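Myo-inositol 2-dehydrogenase (Lactobacillus plantarum WCFS1, PDB 3CEA) probably catalyses the NAD-dependent oxidation of myo-inositol at its 2-hydroxyl, giving the corresponding inosose. Local coordinates at residues K30-K35 / E301-V306. Numbering follows the deposited sequence.
Sequences KIQGVK and EVQDFV
Gln303 grips the backbone of Gln32 with both ends of its side-chain amide. Its OE1 accepts a nearly straight hydrogen bond from Gln32 N at 3.0 Å (169°), on a lone pair. Its NE2 gives a longer hydrogen bond to Gln32 O, 3.3 Å away, tilted 26° from that carbonyl plane. Gln303 CG lies anti to the backbone N (chi1 -174°), and a bend at chi2 swings CD toward the loop. The two bonds fix the amide's rotation. Ile31 CG2 lies over one face of the amide, 3.7 Å from Gln303 OE1. An alanine at Gln303 would probably leave Gln32 N and O without these partners and a gap beside Ile31 CG2.

From there Ile31, Val302, Val306 and Val34 pack together. The side chains of Ile31 and Val302 cross at about a right angle, CG1 to CG1 at 3.8 Å. Ile31 CG2 also packs on Val306 CG2 at 3.7 Å. The same Val306 methyl approaches Val34 CB, while Val306 CG1 sits 3.4 Å from Gln32 O.

Further out, Val302 and Val34 touch Leu27 of helix 20-29, and Val306 and Val34 touch Leu9. Gln303 NE2 makes a weak hydrogen bond to Asn307 OD1. The side chain of Gln32 packs on Asn29 of a second subunit.

Helix 295-311 thus packs against the turn joining helix 20-29 to strand 34-40, part of a beta-alpha-beta crossover of the NAD-binding Rossmann fold.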
loop_
_atom_site.group_PDB
_atom_site.type_symbol
_atom_site.label_atom_id
_atom_site.label_comp_id
_atom_site.label_asym_id
_atom_site.label_seq_id
_atom_site.Cartn_x
_atom_site.Cartn_y
_atom_site.Cartn_z
ATOM N N LYS A 30 29.971 -13.867 -7.628
ATOM C CA LYS A 30 28.984 -14.520 -6.763
ATOM C C LYS A 30 28.950 -16.042 -6.874
ATOM O O LYS A 30 28.937 -16.733 -5.855
ATOM C CB LYS A 30 27.589 -13.929 -6.993
ATOM C CG LYS A 30 27.485 -12.441 -6.668
ATOM C CD LYS A 30 26.062 -11.935 -6.833
ATOM C CE LYS A 30 25.987 -10.414 -6.755
ATOM N NZ LYS A 30 26.227 -9.904 -5.376
ATOM N N ILE A 31 28.939 -16.560 -8.102
ATOM C CA ILE A 31 28.805 -18.002 -8.334
ATOM C C ILE A 31 30.023 -18.776 -7.819
ATOM O O ILE A 31 31.167 -18.378 -8.048
ATOM C CB ILE A 31 28.546 -18.340 -9.831
ATOM C CG1 ILE A 31 27.470 -17.425 -10.440
ATOM C CG2 ILE A 31 28.185 -19.817 -10.006
ATOM C CD1 ILE A 31 26.093 -17.509 -9.789
ATOM N N GLN A 32 29.755 -19.878 -7.123
ATOM C CA GLN A 32 30.802 -20.711 -6.537
ATOM C C GLN A 32 31.078 -21.965 -7.356
ATOM O O GLN A 32 30.178 -22.508 -8.005
ATOM C CB GLN A 32 30.438 -21.102 -5.106
ATOM C CG GLN A 32 30.387 -19.931 -4.140
ATOM C CD GLN A 32 30.651 -20.350 -2.708
ATOM O OE1 GLN A 32 29.992 -21.250 -2.175
ATOM N NE2 GLN A 32 31.620 -19.698 -2.075
ATOM N N GLY A 33 32.329 -22.420 -7.313
ATOM C CA GLY A 33 32.749 -23.632 -8.010
ATOM C C GLY A 33 32.920 -23.442 -9.504
ATOM O O GLY A 33 32.915 -24.416 -10.261
ATOM N N VAL A 34 33.077 -22.189 -9.926
ATOM C CA VAL A 34 33.220 -21.852 -11.341
ATOM C C VAL A 34 34.287 -20.771 -11.562
ATOM O O VAL A 34 34.528 -19.931 -10.689
ATOM C CB VAL A 34 31.853 -21.436 -11.974
ATOM C CG1 VAL A 34 31.505 -19.981 -11.656
ATOM C CG2 VAL A 34 31.854 -21.671 -13.474
ATOM N N LYS A 35 34.926 -20.814 -12.729
ATOM C CA LYS A 35 35.900 -19.808 -13.128
ATOM C C LYS A 35 35.654 -19.415 -14.581
ATOM O O LYS A 35 35.736 -20.254 -15.483
ATOM C CB LYS A 35 37.326 -20.339 -12.942
ATOM C CG LYS A 35 38.407 -19.266 -12.959
ATOM N N GLU A 301 19.812 -19.187 -10.360
ATOM C CA GLU A 301 19.645 -20.119 -11.487
ATOM C C GLU A 301 20.976 -20.572 -12.081
ATOM O O GLU A 301 21.129 -21.739 -12.449
ATOM C CB GLU A 301 18.745 -19.535 -12.585
ATOM C CG GLU A 301 19.376 -18.433 -13.422
ATOM C CD GLU A 301 18.661 -18.192 -14.734
ATOM O OE1 GLU A 301 17.801 -19.013 -15.121
ATOM O OE2 GLU A 301 18.972 -17.175 -15.385
ATOM N N VAL A 302 21.926 -19.643 -12.180
ATOM C CA VAL A 302 23.256 -19.944 -12.706
ATOM C C VAL A 302 24.011 -20.837 -11.723
ATOM O O VAL A 302 24.711 -21.765 -12.133
ATOM C CB VAL A 302 24.048 -18.655 -13.049
ATOM C CG1 VAL A 302 25.519 -18.959 -13.311
ATOM C CG2 VAL A 302 23.432 -17.970 -14.261
ATOM N N GLN A 303 23.842 -20.561 -10.431
ATOM C CA GLN A 303 24.393 -21.409 -9.379
ATOM C C GLN A 303 23.805 -22.819 -9.456
ATOM O O GLN A 303 24.527 -23.803 -9.291
ATOM C CB GLN A 303 24.141 -20.799 -7.996
ATOM C CG GLN A 303 24.815 -21.549 -6.844
ATOM C CD GLN A 303 26.326 -21.402 -6.856
ATOM O OE1 GLN A 303 26.857 -20.314 -6.629
ATOM N NE2 GLN A 303 27.025 -22.501 -7.119
ATOM N N ASP A 304 22.500 -22.904 -9.712
ATOM C CA ASP A 304 21.819 -24.189 -9.864
ATOM C C ASP A 304 22.382 -24.977 -11.047
ATOM O O ASP A 304 22.582 -26.191 -10.948
ATOM C CB ASP A 304 20.306 -23.993 -10.015
ATOM C CG ASP A 304 19.543 -25.312 -10.088
ATOM O OD1 ASP A 304 19.714 -26.163 -9.185
ATOM O OD2 ASP A 304 18.764 -25.492 -11.049
ATOM N N PHE A 305 22.644 -24.278 -12.152
ATOM C CA PHE A 305 23.265 -24.875 -13.336
ATOM C C PHE A 305 24.656 -25.423 -13.028
ATOM O O PHE A 305 24.981 -26.547 -13.410
ATOM C CB PHE A 305 23.334 -23.857 -14.484
ATOM C CG PHE A 305 24.198 -24.293 -15.639
ATOM C CD1 PHE A 305 23.724 -25.207 -16.575
ATOM C CD2 PHE A 305 25.485 -23.784 -15.791
ATOM C CE1 PHE A 305 24.519 -25.611 -17.644
ATOM C CE2 PHE A 305 26.290 -24.181 -16.857
ATOM C CZ PHE A 305 25.805 -25.096 -17.786
ATOM N N VAL A 306 25.470 -24.616 -12.347
ATOM C CA VAL A 306 26.824 -25.009 -11.957
ATOM C C VAL A 306 26.786 -26.247 -11.059
ATOM O O VAL A 306 27.546 -27.195 -11.273
ATOM C CB VAL A 306 27.590 -23.833 -11.286
ATOM C CG1 VAL A 306 28.877 -24.312 -10.622
ATOM C CG2 VAL A 306 27.903 -22.753 -12.313
#